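Local structure of pollen-specific leucine-rich repeat extensin-like protein 1 (Arabidopsis thaliana, 6TME) at residues A[281-286]-A[305-310]; A[234-239]-A[255-260]. The protein probably binds a protein or peptide partner, such as a RALF signalling peptide, through its leucine-rich repeats in the pollen cell wall. One frame throughout, in Å; residues are numbered along the deposited sequence.

Interaction 1 (A[281-286]-A[305-310]); sequences LANVEQ and LPKLSN. With NAG (2-acetamido-2-deoxy-beta-D-glucopyranose), chain E.
Asn310 gives its side-chain ND2 to OE1 of Gln286 at 3.0 Å, arriving in the carbonyl plane on a lone pair. The same ND2 is joined covalently to C1 of the N-acetylglucosamine, so the glycan-bearing amide is gripped by a neighbour right beside its sugar. Gln286 reaches it because its chain bends at chi2 (-77°), and the two amide planes end up 69° apart. An alanine in place of Gln286 would probably leave Asn310 ND2 without this acceptor and the glycosylated amide freer to turn.

Next along is the carbonyl of Glu285, whose O takes two backbone bonds, from Ser309 N at 2.9 Å and from Asn310 N at 3.2 Å. Val284 O has its own donor, a water that in turn accepts from Lys307 N, bridging the two backbones.

On the outer side Lys307 satisfies two acceptors at once. Its chain bends at chi3 (60°), which turns CE toward Glu285, and NZ then sits 2.7 Å from Asn283 OD1 and 3.2 Å from Glu285 OE2, a hydrogen bond and a salt bridge. The other oxygen, OE1 of Glu285, accepts a hydrogen bond from an aromatic side chain of the other protein chain.

The buried side is apolar: Val284 CG1 lies 4.0 Å from Leu305 CD1, and Val284 CG1 also lies 4.3 Å from Leu308 CD1. Leucines and a valine packed inward, with backbone bonds leading into short parallel strands (here Gln286 bridging to Asn310), are the signature of consecutive turns of a leucine-rich repeat solenoid.

Interaction 2 (A[234-239]-A[255-260]); sequences KNLNEI and GSLNNV. With NAG (2-acetamido-2-deoxy-beta-D-glucopyranose), chain G.
Leu236 meets Leu257 and Val260 across two successive coils of the leucine-rich repeat solenoid, where the chain runs into strand 238-240 on one coil and toward strand 262-264 on the next.

Val260 can be followed atom by atom. Its CB rests 4.0 Å from Asn237 O, and CG1, anti to the backbone N (chi1 153°), lies 4.0 Å from that same oxygen. CG2, anti to the carbonyl carbon, meets Leu236: it lies 3.7 Å from Leu236 O and 3.9 Å from Leu236 CD2, the two side chains lying alongside each other with their ends in the same direction. Leu236 CD2 is thus shared, since both methyls of Leu257 also reach it, CD1 at 4.1 Å, with the two leucines crossing at a slant.

The backbone adds a CA-H...O contact from Val260 CA to Asn237 O at 3.4 Å, and that oxygen also takes a hydrogen bond from Thr261 OG1. Outside the apolar patch Asn259 carries an N-acetylglucosamine on ND2, and the sugar's N2 makes a weak hydrogen bond to Asn258 OD1. Between the coils a water donates to Leu236 O at 2.7 Å and accepts from Asn259 N at 2.9 Å.

The two interactions sit close together on the solenoid, their centres about 12 Å apart, and they touch directly: Asn283 ND2 of 281-286 probably donates to Asn258 O of 255-260, while Val284 packs on Val260 and Leu281 on Leu257. Both join the approach to one strand with the approach to the next, and both place a water between the same kinds of backbone groups. Interaction 2 is the buried one, small and mainly apolar. Interaction 1 covers twice the area, is partly open, and relies on charge and direct hydrogen bonds. Their glycans differ too: that of interaction 1 grows from strand 310-312, that of interaction 2 from a turn.

Interaction 1 (A[281-286]-A[305-310])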
loop_
_atom_site.group_PDB
_atom_site.type_symbol
_atom_site.label_atom_id
_atom_site.label_comp_id
_atom_site.label_asym_id
_atom_site.label_seq_id
_atom_site.Cartn_x
_atom_site.Cartn_y
_atom_site.Cartn_z
ATOM N N LEU A 281 10.321 -19.006 1.090
ATOM C CA LEU A 281 9.299 -18.225 0.397
ATOM C C LEU A 281 8.557 -19.106 -0.609
ATOM O O LEU A 281 8.590 -18.900 -1.822
ATOM C CB LEU A 281 9.924 -17.010 -0.270
ATOM C CG LEU A 281 10.616 -16.050 0.699
ATOM C CD1 LEU A 281 11.179 -14.853 -0.058
ATOM C CD2 LEU A 281 9.669 -15.621 1.828
ATOM N N ALA A 282 7.850 -20.100 -0.060
ATOM C CA ALA A 282 7.253 -21.147 -0.881
ATOM C C ALA A 282 6.234 -20.609 -1.879
ATOM O O ALA A 282 5.887 -21.317 -2.827
ATOM C CB ALA A 282 6.604 -22.201 0.023
ATOM N N ASN A 283 5.749 -19.383 -1.699
ATOM C CA ASN A 283 4.712 -18.835 -2.567
ATOM C C ASN A 283 5.162 -17.641 -3.395
ATOM O O ASN A 283 4.355 -17.127 -4.178
ATOM C CB ASN A 283 3.478 -18.419 -1.749
ATOM C CG ASN A 283 2.476 -19.551 -1.581
ATOM O OD1 ASN A 283 1.777 -19.933 -2.528
ATOM N ND2 ASN A 283 2.421 -20.113 -0.375
ATOM N N VAL A 284 6.402 -17.171 -3.244
ATOM C CA VAL A 284 6.763 -15.901 -3.851
ATOM C C VAL A 284 6.709 -16.034 -5.361
ATOM O O VAL A 284 7.132 -17.046 -5.933
ATOM C CB VAL A 284 8.131 -15.407 -3.356
ATOM C CG1 VAL A 284 9.280 -16.105 -4.043
ATOM C CG2 VAL A 284 8.219 -13.883 -3.551
ATOM N N GLU A 285 6.096 -15.049 -6.009
ATOM C CA GLU A 285 5.994 -15.027 -7.457
ATOM C C GLU A 285 6.860 -13.950 -8.078
ATOM O O GLU A 285 7.537 -14.195 -9.089
ATOM C CB GLU A 285 4.536 -14.828 -7.874
ATOM C CG GLU A 285 3.675 -16.053 -7.620
ATOM C CD GLU A 285 2.185 -15.749 -7.699
ATOM O OE1 GLU A 285 1.813 -14.707 -8.286
ATOM O OE2 GLU A 285 1.389 -16.539 -7.144
ATOM N N GLN A 286 6.858 -12.775 -7.463
ATOM C CA GLN A 286 7.636 -11.620 -7.884
ATOM C C GLN A 286 8.612 -11.314 -6.766
ATOM O O GLN A 286 8.201 -11.132 -5.615
ATOM C CB GLN A 286 6.726 -10.414 -8.157
ATOM C CG GLN A 286 5.630 -10.659 -9.190
ATOM C CD GLN A 286 6.155 -10.628 -10.618
ATOM O OE1 GLN A 286 7.073 -9.863 -10.955
ATOM N NE2 GLN A 286 5.570 -11.449 -11.465
ATOM N N LEU A 305 12.616 -21.866 -6.523
ATOM C CA LEU A 305 11.376 -21.770 -5.769
ATOM C C LEU A 305 10.188 -22.008 -6.703
ATOM O O LEU A 305 10.190 -21.538 -7.846
ATOM C CB LEU A 305 11.278 -20.405 -5.093
ATOM C CG LEU A 305 12.169 -20.182 -3.859
ATOM C CD1 LEU A 305 12.339 -18.705 -3.547
ATOM C CD2 LEU A 305 11.631 -20.904 -2.633
ATOM N N PRO A 306 9.164 -22.737 -6.252
ATOM C CA PRO A 306 8.183 -23.305 -7.203
ATOM C C PRO A 306 7.280 -22.294 -7.892
ATOM O O PRO A 306 6.904 -22.509 -9.051
ATOM C CB PRO A 306 7.366 -24.252 -6.319
ATOM C CG PRO A 306 7.503 -23.664 -4.935
ATOM C CD PRO A 306 8.905 -23.151 -4.864
ATOM N N LYS A 307 6.875 -21.221 -7.218
ATOM C CA LYS A 307 5.985 -20.251 -7.839
ATOM C C LYS A 307 6.725 -19.022 -8.344
ATOM O O LYS A 307 6.096 -18.121 -8.915
ATOM C CB LYS A 307 4.874 -19.851 -6.859
ATOM C CG LYS A 307 3.876 -21.007 -6.622
ATOM C CD LYS A 307 2.829 -20.655 -5.565
ATOM C CE LYS A 307 2.003 -19.430 -5.984
ATOM N NZ LYS A 307 1.214 -18.817 -4.871
ATOM N N LEU A 308 8.047 -18.988 -8.184
ATOM C CA LEU A 308 8.836 -17.817 -8.541
ATOM C C LEU A 308 8.886 -17.673 -10.050
ATOM O O LEU A 308 9.445 -18.528 -10.733
ATOM C CB LEU A 308 10.237 -17.951 -7.967
ATOM C CG LEU A 308 11.173 -16.847 -8.455
ATOM C CD1 LEU A 308 10.638 -15.450 -8.070
ATOM C CD2 LEU A 308 12.561 -17.090 -7.897
ATOM N N SER A 309 8.321 -16.593 -10.586
ATOM C CA SER A 309 8.297 -16.420 -12.029
ATOM C C SER A 309 9.074 -15.207 -12.536
ATOM O O SER A 309 9.388 -15.157 -13.728
ATOM C CB SER A 309 6.843 -16.352 -12.534
ATOM O OG SER A 309 6.224 -15.116 -12.243
ATOM N N ASN A 310 9.393 -14.243 -11.680
ATOM C CA ASN A 310 10.114 -13.032 -12.074
ATOM C C ASN A 310 11.061 -12.700 -10.927
ATOM O O ASN A 310 10.616 -12.335 -9.833
ATOM C CB ASN A 310 9.153 -11.871 -12.367
ATOM C CG ASN A 310 9.828 -10.714 -13.088
ATOM O OD1 ASN A 310 10.893 -10.876 -13.675
ATOM N ND2 ASN A 310 9.208 -9.545 -13.053
HETATM C C1 NAG E . 9.750 -8.357 -13.692
HETATM C C2 NAG E . 8.714 -7.654 -14.564
HETATM C C3 NAG E . 9.274 -6.334 -15.090
HETATM C C4 NAG E . 9.694 -5.450 -13.924
HETATM C C5 NAG E . 10.711 -6.179 -13.050
HETATM C C6 NAG E . 10.990 -5.444 -11.759
HETATM C C7 NAG E . 7.231 -9.340 -15.575
HETATM C C8 NAG E . 6.917 -10.128 -16.809
HETATM N N2 NAG E . 8.273 -8.503 -15.662
HETATM O O3 NAG E . 8.269 -5.660 -15.842
HETATM O O4 NAG E . 10.194 -4.195 -14.378
HETATM O O5 NAG E . 10.199 -7.465 -12.658
HETATM O O6 NAG E . 9.880 -5.543 -10.873
HETATM O O7 NAG E . 6.577 -9.466 -14.539
HETATM O O HOH W 1 7.920 -19.703 -5.231
#

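Interaction 2 (A[234-239]-A[255-260])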
loop_
_atom_site.group_PDB
_atom_site.type_symbol
_atom_site.label_atom_id
_atom_site.label_comp_id
_atom_site.label_asym_id
_atom_site.label_seq_id
_atom_site.Cartn_x
_atom_site.Cartn_y
_atom_site.Cartn_z
ATOM N N LYS A 234 1.496 -12.000 10.053
ATOM C CA LYS A 234 0.565 -12.985 9.541
ATOM C C LYS A 234 -0.218 -12.385 8.379
ATOM O O LYS A 234 -0.323 -11.153 8.227
ATOM C CB LYS A 234 -0.377 -13.460 10.647
ATOM C CG LYS A 234 0.062 -13.058 12.044
ATOM N N ASN A 235 -0.749 -13.272 7.539
ATOM C CA ASN A 235 -1.597 -12.916 6.412
ATOM C C ASN A 235 -0.854 -12.182 5.302
ATOM O O ASN A 235 -1.481 -11.834 4.296
ATOM C CB ASN A 235 -2.787 -12.042 6.837
ATOM C CG ASN A 235 -3.516 -12.597 8.038
ATOM O OD1 ASN A 235 -3.602 -13.813 8.222
ATOM N ND2 ASN A 235 -4.047 -11.702 8.870
ATOM N N LEU A 236 0.451 -11.931 5.440
ATOM C CA LEU A 236 1.135 -11.061 4.491
ATOM C C LEU A 236 1.286 -11.747 3.129
ATOM O O LEU A 236 1.867 -12.836 3.043
ATOM C CB LEU A 236 2.494 -10.663 5.035
ATOM C CG LEU A 236 3.264 -9.741 4.093
ATOM C CD1 LEU A 236 2.513 -8.410 4.015
ATOM C CD2 LEU A 236 4.655 -9.523 4.612
ATOM N N ASN A 237 0.786 -11.097 2.063
ATOM C CA ASN A 237 0.974 -11.565 0.685
ATOM C C ASN A 237 1.914 -10.710 -0.147
ATOM O O ASN A 237 2.616 -11.256 -1.014
ATOM C CB ASN A 237 -0.365 -11.640 -0.060
ATOM C CG ASN A 237 -1.249 -12.752 0.451
ATOM O OD1 ASN A 237 -0.770 -13.817 0.859
ATOM N ND2 ASN A 237 -2.550 -12.506 0.454
ATOM N N GLU A 238 1.923 -9.388 0.069
ATOM C CA GLU A 238 2.631 -8.431 -0.789
ATOM C C GLU A 238 3.210 -7.317 0.067
ATOM O O GLU A 238 2.478 -6.669 0.820
ATOM C CB GLU A 238 1.706 -7.846 -1.873
ATOM C CG GLU A 238 1.026 -8.897 -2.739
ATOM C CD GLU A 238 0.008 -8.363 -3.751
ATOM O OE1 GLU A 238 0.034 -7.155 -4.102
ATOM O OE2 GLU A 238 -0.833 -9.185 -4.191
ATOM N N ILE A 239 4.519 -7.097 -0.039
ATOM C CA ILE A 239 5.190 -6.016 0.675
ATOM C C ILE A 239 6.143 -5.326 -0.292
ATOM O O ILE A 239 6.913 -5.983 -0.997
ATOM C CB ILE A 239 5.923 -6.514 1.939
ATOM C CG1 ILE A 239 6.385 -5.326 2.791
ATOM C CG2 ILE A 239 7.104 -7.459 1.606
ATOM C CD1 ILE A 239 6.207 -5.554 4.282
ATOM N N GLY A 255 12.476 -15.304 5.611
ATOM C CA GLY A 255 12.138 -16.630 5.130
ATOM C C GLY A 255 10.925 -17.261 5.785
ATOM O O GLY A 255 10.446 -18.286 5.291
ATOM N N SER A 256 10.423 -16.693 6.879
ATOM C CA SER A 256 9.197 -17.198 7.478
ATOM C C SER A 256 7.932 -16.739 6.756
ATOM O O SER A 256 6.851 -17.241 7.076
ATOM C CB SER A 256 9.123 -16.773 8.949
ATOM O OG SER A 256 10.407 -16.845 9.533
ATOM N N LEU A 257 8.032 -15.824 5.788
ATOM C CA LEU A 257 6.846 -15.266 5.120
ATOM C C LEU A 257 6.358 -16.198 4.008
ATOM O O LEU A 257 6.336 -15.866 2.825
ATOM C CB LEU A 257 7.156 -13.877 4.583
ATOM C CG LEU A 257 7.521 -12.944 5.738
ATOM C CD1 LEU A 257 8.094 -11.624 5.231
ATOM C CD2 LEU A 257 6.292 -12.738 6.605
ATOM N N ASN A 258 5.910 -17.376 4.420
ATOM C CA ASN A 258 5.627 -18.433 3.454
ATOM C C ASN A 258 4.375 -18.180 2.615
ATOM O O ASN A 258 4.150 -18.913 1.647
ATOM C CB ASN A 258 5.518 -19.781 4.171
ATOM C CG ASN A 258 4.532 -19.747 5.307
ATOM O OD1 ASN A 258 4.074 -18.679 5.703
ATOM N ND2 ASN A 258 4.189 -20.913 5.837
ATOM N N ASN A 259 3.572 -17.167 2.919
ATOM C CA ASN A 259 2.439 -16.823 2.058
ATOM C C ASN A 259 2.706 -15.622 1.156
ATOM O O ASN A 259 1.804 -15.204 0.429
ATOM C CB ASN A 259 1.174 -16.572 2.893
ATOM C CG ASN A 259 0.614 -17.861 3.496
ATOM O OD1 ASN A 259 0.597 -18.909 2.847
ATOM N ND2 ASN A 259 0.162 -17.786 4.743
ATOM N N VAL A 260 3.923 -15.079 1.165
ATOM C CA VAL A 260 4.249 -13.913 0.346
ATOM C C VAL A 260 4.294 -14.291 -1.133
ATOM O O VAL A 260 4.916 -15.284 -1.518
ATOM C CB VAL A 260 5.585 -13.314 0.811
ATOM C CG1 VAL A 260 6.275 -12.578 -0.319
ATOM C CG2 VAL A 260 5.348 -12.380 1.996
HETATM C C1 NAG G . -0.354 -18.917 5.475
HETATM C C2 NAG G . -0.085 -18.690 6.956
HETATM C C3 NAG G . -0.463 -19.932 7.747
HETATM C C4 NAG G . -1.915 -20.298 7.470
HETATM C C5 NAG G . -2.175 -20.408 5.965
HETATM C C6 NAG G . -3.641 -20.578 5.640
HETATM C C7 NAG G . 1.678 -17.080 7.531
HETATM C C8 NAG G . 0.574 -16.078 7.678
HETATM N N2 NAG G . 1.302 -18.321 7.192
HETATM O O4 NAG G . -2.234 -21.534 8.099
HETATM O O5 NAG G . -1.738 -19.220 5.281
HETATM O O6 NAG G . -3.939 -20.098 4.337
HETATM O O7 NAG G . 2.857 -16.781 7.719
HETATM O O HOH W 2 3.311 -14.644 4.351
#